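Local coordinates for mucin-like protocadherin (Homo sapiens, PDB 6OAE), which probably mediates calcium-dependent heterophilic adhesion with CDHR2 between neighbouring microvilli of the epithelial brush border, here represented by its first two cadherin repeats, at residues L136-Y150 with L153-L167. Sequence-based numbering, arbitrary orientation.
Sequences LFYTLQEMTAGASDY and LVSVNRPALRLDRPL
The second cadherin repeat of this two-repeat fragment is a Greek-key beta sandwich, and here Tyr138 and Leu140 of edge strand 137-142 face Leu153, Pro159 and Leu161 of the opposing sheet across its core. Pro159 leans over one face of the Tyr138 ring with its CB-CG-CD edge, a CH-pi contact with Pro159 CG 3.6 Å from the centroid of the Tyr138 ring and only 10° off the normal. The ring gets there because Tyr138 CG stands anti to the carbonyl carbon (chi1 -63°), while Leu153 CD1 packs against Tyr138 CB at 3.7 Å. With an alanine at Tyr138, Pro159 would probably lose its aromatic cover and the backbone N of Ala127, now bonded to the phenol oxygen, would be left without that partner. Farther along, Leu140 CD2 meets Leu161 CD1 at 3.6 Å, the two side chains crossing at about a right angle.

The turn at Val156 and Asn157 rises to the edge strand itself. Tyr138 N donates to Val156 O (2.7 Å). Next to it, Asn157 ND2 bonds Leu136 O at 3.0 Å from above the carbonyl plane, and the same nitrogen sits over the centre of the Phe137 ring, amide and ring planes 82° apart. Ser155 OG accepts from Asn157 N, an ST turn at the start of this hairpin turn.

At the other end, Asp164 N reaches Tyr150 O (2.8 Å), and a water links Ser148 O to Asp164 OD2. Asp164 OD1 takes Arg162 NE in a salt bridge through its syn lone pair; Ser152 OG binds both Asp164 OD2 and Arg162 NH2.

Strand 137-142 pairs on its sheet with strand 174-182, whose Val181 and Phe177 touch Tyr138 and Leu140, while strand 158-163 runs between strands 118-120 and 151-155 in the facing sheet.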
loop_
_atom_site.group_PDB
_atom_site.type_symbol
_atom_site.label_atom_id
_atom_site.label_comp_id
_atom_site.label_asym_id
_atom_site.label_seq_id
_atom_site.Cartn_x
_atom_site.Cartn_y
_atom_site.Cartn_z
ATOM N N LEU A 136 7.635 5.669 2.640
ATOM C CA LEU A 136 7.376 6.031 4.056
ATOM C C LEU A 136 8.382 7.110 4.492
ATOM O O LEU A 136 9.543 7.038 4.106
ATOM C CB LEU A 136 7.441 4.766 4.919
ATOM C CG LEU A 136 6.429 3.685 4.533
ATOM C CD1 LEU A 136 6.417 2.574 5.561
ATOM C CD2 LEU A 136 5.032 4.263 4.343
ATOM N N PHE A 137 7.886 8.064 5.260
ATOM C CA PHE A 137 8.568 9.288 5.726
ATOM C C PHE A 137 8.637 9.211 7.247
ATOM O O PHE A 137 7.579 9.155 7.890
ATOM C CB PHE A 137 7.815 10.521 5.250
ATOM C CG PHE A 137 7.950 10.742 3.769
ATOM C CD1 PHE A 137 7.206 9.987 2.863
ATOM C CD2 PHE A 137 8.836 11.697 3.277
ATOM C CE1 PHE A 137 7.359 10.183 1.497
ATOM C CE2 PHE A 137 8.976 11.895 1.909
ATOM C CZ PHE A 137 8.231 11.146 1.024
ATOM N N TYR A 138 9.855 9.216 7.778
ATOM C CA TYR A 138 10.149 9.005 9.210
ATOM C C TYR A 138 10.664 10.284 9.837
ATOM O O TYR A 138 11.517 10.981 9.229
ATOM C CB TYR A 138 11.189 7.913 9.368
ATOM C CG TYR A 138 10.760 6.570 8.867
ATOM C CD1 TYR A 138 10.942 6.208 7.536
ATOM C CD2 TYR A 138 10.173 5.647 9.724
ATOM C CE1 TYR A 138 10.552 4.957 7.078
ATOM C CE2 TYR A 138 9.794 4.392 9.279
ATOM C CZ TYR A 138 9.983 4.047 7.953
ATOM O OH TYR A 138 9.597 2.813 7.493
ATOM N N THR A 139 10.171 10.557 11.034
ATOM C CA THR A 139 10.515 11.737 11.846
ATOM C C THR A 139 10.902 11.273 13.235
ATOM O O THR A 139 10.192 10.410 13.771
ATOM C CB THR A 139 9.343 12.719 11.913
ATOM O OG1 THR A 139 9.032 13.020 10.552
ATOM C CG2 THR A 139 9.707 13.978 12.661
ATOM N N LEU A 140 11.973 11.844 13.795
ATOM C CA LEU A 140 12.422 11.574 15.179
ATOM C C LEU A 140 12.164 12.839 16.005
ATOM O O LEU A 140 12.646 13.941 15.582
ATOM C CB LEU A 140 13.899 11.205 15.148
ATOM C CG LEU A 140 14.427 10.578 16.431
ATOM C CD1 LEU A 140 13.934 9.145 16.575
ATOM C CD2 LEU A 140 15.949 10.639 16.454
ATOM N N GLN A 141 11.412 12.712 17.096
ATOM C CA GLN A 141 11.078 13.844 18.005
ATOM C C GLN A 141 11.579 13.508 19.411
ATOM O O GLN A 141 11.167 12.480 19.943
ATOM C CB GLN A 141 9.576 14.089 17.981
ATOM C CG GLN A 141 9.141 15.258 18.852
ATOM C CD GLN A 141 7.653 15.513 18.809
ATOM O OE1 GLN A 141 7.089 16.092 19.742
ATOM N NE2 GLN A 141 7.005 15.084 17.728
ATOM N N GLU A 142 12.442 14.344 19.983
ATOM C CA GLU A 142 12.962 14.081 21.348
ATOM C C GLU A 142 11.780 14.107 22.324
ATOM O O GLU A 142 10.886 14.962 22.174
ATOM C CB GLU A 142 14.083 15.032 21.763
ATOM C CG GLU A 142 13.700 16.487 21.822
ATOM C CD GLU A 142 14.863 17.368 22.223
ATOM O OE1 GLU A 142 14.605 18.399 22.850
ATOM O OE2 GLU A 142 16.026 17.008 21.921
ATOM N N MET A 143 11.786 13.156 23.248
ATOM C CA MET A 143 10.818 13.029 24.359
ATOM C C MET A 143 11.473 13.612 25.616
ATOM O O MET A 143 10.779 14.290 26.370
ATOM C CB MET A 143 10.461 11.561 24.581
ATOM C CG MET A 143 9.033 11.345 24.981
ATOM S SD MET A 143 8.841 9.786 25.857
ATOM C CE MET A 143 9.493 10.242 27.465
ATOM N N THR A 144 12.766 13.337 25.819
ATOM C CA THR A 144 13.597 13.894 26.917
ATOM C C THR A 144 14.445 15.032 26.320
ATOM O O THR A 144 14.968 14.859 25.206
ATOM C CB THR A 144 14.335 12.750 27.623
ATOM O OG1 THR A 144 15.105 12.009 26.672
ATOM C CG2 THR A 144 13.375 11.812 28.328
ATOM N N ALA A 145 14.543 16.167 27.017
ATOM C CA ALA A 145 15.201 17.404 26.514
ATOM C C ALA A 145 16.687 17.127 26.233
ATOM O O ALA A 145 17.353 16.474 27.066
ATOM C CB ALA A 145 15.021 18.549 27.493
ATOM N N GLY A 146 17.177 17.587 25.079
ATOM C CA GLY A 146 18.581 17.429 24.662
ATOM C C GLY A 146 18.830 16.152 23.872
ATOM O O GLY A 146 19.900 16.053 23.310
ATOM N N ALA A 147 17.881 15.218 23.809
ATOM C CA ALA A 147 18.077 13.892 23.171
ATOM C C ALA A 147 18.498 14.050 21.700
ATOM O O ALA A 147 19.412 13.317 21.253
ATOM C CB ALA A 147 16.831 13.062 23.307
ATOM N N SER A 148 17.878 14.970 20.964
ATOM C CA SER A 148 18.182 15.192 19.529
ATOM C C SER A 148 19.596 15.767 19.334
ATOM O O SER A 148 20.025 15.786 18.200
ATOM C CB SER A 148 17.152 16.051 18.862
ATOM O OG SER A 148 17.127 17.334 19.455
ATOM N N ASP A 149 20.283 16.225 20.387
ATOM C CA ASP A 149 21.714 16.631 20.307
ATOM C C ASP A 149 22.582 15.399 19.984
ATOM O O ASP A 149 23.645 15.575 19.402
ATOM C CB ASP A 149 22.226 17.269 21.605
ATOM C CG ASP A 149 21.467 18.500 22.100
ATOM O OD1 ASP A 149 20.650 19.053 21.337
ATOM O OD2 ASP A 149 21.717 18.899 23.274
ATOM N N TYR A 150 22.136 14.184 20.326
ATOM C CA TYR A 150 22.981 12.971 20.269
ATOM C C TYR A 150 22.677 12.067 19.081
ATOM O O TYR A 150 23.603 11.410 18.659
ATOM C CB TYR A 150 22.807 12.162 21.544
ATOM C CG TYR A 150 23.325 12.892 22.751
ATOM C CD1 TYR A 150 22.498 13.746 23.459
ATOM C CD2 TYR A 150 24.643 12.756 23.168
ATOM C CE1 TYR A 150 22.952 14.431 24.574
ATOM C CE2 TYR A 150 25.114 13.432 24.290
ATOM C CZ TYR A 150 24.265 14.274 24.993
ATOM O OH TYR A 150 24.703 14.965 26.094
ATOM N N LEU A 153 18.090 10.602 12.411
ATOM C CA LEU A 153 17.862 9.631 11.325
ATOM C C LEU A 153 18.778 10.012 10.181
ATOM O O LEU A 153 19.006 11.235 9.966
ATOM C CB LEU A 153 16.406 9.683 10.891
ATOM C CG LEU A 153 15.389 9.293 11.952
ATOM C CD1 LEU A 153 14.004 9.371 11.361
ATOM C CD2 LEU A 153 15.664 7.890 12.486
ATOM N N VAL A 154 19.292 9.025 9.462
ATOM C CA VAL A 154 20.147 9.313 8.284
ATOM C C VAL A 154 19.339 10.143 7.280
ATOM O O VAL A 154 19.891 11.137 6.737
ATOM C CB VAL A 154 20.719 8.021 7.664
ATOM C CG1 VAL A 154 21.348 8.287 6.307
ATOM C CG2 VAL A 154 21.718 7.391 8.607
ATOM N N SER A 155 18.086 9.783 7.038
ATOM C CA SER A 155 17.159 10.607 6.220
ATOM C C SER A 155 15.706 10.273 6.534
ATOM O O SER A 155 15.430 9.223 7.151
ATOM C CB SER A 155 17.410 10.441 4.722
ATOM O OG SER A 155 16.704 9.310 4.237
ATOM N N VAL A 156 14.803 11.123 6.052
ATOM C CA VAL A 156 13.343 10.931 6.193
ATOM C C VAL A 156 12.900 9.600 5.541
ATOM O O VAL A 156 11.923 9.070 5.988
ATOM C CB VAL A 156 12.591 12.156 5.635
ATOM C CG1 VAL A 156 12.692 12.258 4.123
ATOM C CG2 VAL A 156 11.157 12.169 6.081
ATOM N N ASN A 157 13.600 9.063 4.540
ATOM C CA ASN A 157 13.204 7.771 3.910
ATOM C C ASN A 157 14.137 6.600 4.287
ATOM O O ASN A 157 13.825 5.499 3.881
ATOM C CB ASN A 157 13.112 7.908 2.400
ATOM C CG ASN A 157 12.231 9.072 1.994
ATOM O OD1 ASN A 157 12.685 9.947 1.255
ATOM N ND2 ASN A 157 10.991 9.099 2.479
ATOM N N ARG A 158 15.213 6.860 5.039
ATOM C CA ARG A 158 16.195 5.846 5.521
ATOM C C ARG A 158 16.284 5.949 7.038
ATOM O O ARG A 158 17.166 6.632 7.553
ATOM C CB ARG A 158 17.580 6.083 4.912
ATOM C CG ARG A 158 17.575 6.444 3.436
ATOM C CD ARG A 158 17.434 5.254 2.516
ATOM N NE ARG A 158 18.560 4.340 2.588
ATOM C CZ ARG A 158 18.970 3.586 1.575
ATOM N NH1 ARG A 158 18.345 3.653 0.413
ATOM N NH2 ARG A 158 20.003 2.778 1.728
ATOM N N PRO A 159 15.374 5.303 7.802
ATOM C CA PRO A 159 15.384 5.408 9.261
ATOM C C PRO A 159 16.455 4.570 9.983
ATOM O O PRO A 159 16.111 3.751 10.816
ATOM C CB PRO A 159 13.954 4.943 9.600
ATOM C CG PRO A 159 13.684 3.878 8.590
ATOM C CD PRO A 159 14.240 4.490 7.321
ATOM N N ALA A 160 17.723 4.807 9.672
ATOM C CA ALA A 160 18.858 4.314 10.473
ATOM C C ALA A 160 19.131 5.404 11.496
ATOM O O ALA A 160 19.061 6.585 11.104
ATOM C CB ALA A 160 20.065 4.042 9.620
ATOM N N LEU A 161 19.411 5.037 12.737
ATOM C CA LEU A 161 19.706 6.018 13.804
ATOM C C LEU A 161 21.227 6.146 13.900
ATOM O O LEU A 161 21.913 5.119 14.095
ATOM C CB LEU A 161 19.080 5.589 15.130
ATOM C CG LEU A 161 19.009 6.699 16.175
ATOM C CD1 LEU A 161 18.054 7.790 15.746
ATOM C CD2 LEU A 161 18.612 6.154 17.538
ATOM N N ARG A 162 21.717 7.363 13.742
ATOM C CA ARG A 162 23.150 7.704 13.751
ATOM C C ARG A 162 23.495 8.423 15.057
ATOM O O ARG A 162 22.702 9.273 15.498
ATOM C CB ARG A 162 23.436 8.546 12.505
ATOM C CG ARG A 162 24.835 9.149 12.459
ATOM C CD ARG A 162 25.044 10.027 11.234
ATOM N NE ARG A 162 24.062 11.095 11.282
ATOM C CZ ARG A 162 23.420 11.603 10.244
ATOM N NH1 ARG A 162 23.650 11.158 9.026
ATOM N NH2 ARG A 162 22.516 12.542 10.437
ATOM N N LEU A 163 24.642 8.100 15.659
ATOM C CA LEU A 163 25.210 8.886 16.781
ATOM C C LEU A 163 25.914 10.129 16.202
ATOM O O LEU A 163 26.800 9.981 15.329
ATOM C CB LEU A 163 26.176 8.022 17.596
ATOM C CG LEU A 163 26.828 8.721 18.774
ATOM C CD1 LEU A 163 25.818 9.055 19.865
ATOM C CD2 LEU A 163 27.946 7.865 19.346
ATOM N N ASP A 164 25.546 11.306 16.680
ATOM C CA ASP A 164 26.059 12.599 16.154
ATOM C C ASP A 164 27.034 13.286 17.092
ATOM O O ASP A 164 27.751 14.163 16.612
ATOM C CB ASP A 164 24.900 13.541 15.913
ATOM C CG ASP A 164 23.967 12.984 14.867
ATOM O OD1 ASP A 164 24.491 12.434 13.853
ATOM O OD2 ASP A 164 22.747 13.098 15.077
ATOM N N ARG A 165 27.038 12.956 18.380
ATOM C CA ARG A 165 27.945 13.611 19.361
ATOM C C ARG A 165 28.356 12.592 20.405
ATOM O O ARG A 165 27.598 11.666 20.700
ATOM C CB ARG A 165 27.271 14.810 20.035
ATOM C CG ARG A 165 27.204 16.039 19.145
ATOM C CD ARG A 165 26.357 17.122 19.771
ATOM N NE ARG A 165 26.973 17.674 20.963
ATOM C CZ ARG A 165 27.858 18.678 20.987
ATOM N NH1 ARG A 165 28.339 19.092 22.153
ATOM N NH2 ARG A 165 28.262 19.263 19.861
ATOM N N PRO A 166 29.551 12.740 21.002
ATOM C CA PRO A 166 30.003 11.777 22.008
ATOM C C PRO A 166 28.977 11.626 23.138
ATOM O O PRO A 166 28.441 12.611 23.585
ATOM C CB PRO A 166 31.345 12.339 22.519
ATOM C CG PRO A 166 31.780 13.346 21.489
ATOM C CD PRO A 166 30.541 13.803 20.739
ATOM N N LEU A 167 28.708 10.388 23.541
ATOM C CA LEU A 167 27.808 10.061 24.657
ATOM C C LEU A 167 28.557 10.314 25.965
ATOM O O LEU A 167 29.834 10.293 25.979
ATOM C CB LEU A 167 27.347 8.607 24.552
ATOM C CG LEU A 167 26.583 8.269 23.272
ATOM C CD1 LEU A 167 26.332 6.772 23.172
ATOM C CD2 LEU A 167 25.271 9.040 23.220
HETATM O O HOH W 1 21.691 15.340 16.279
#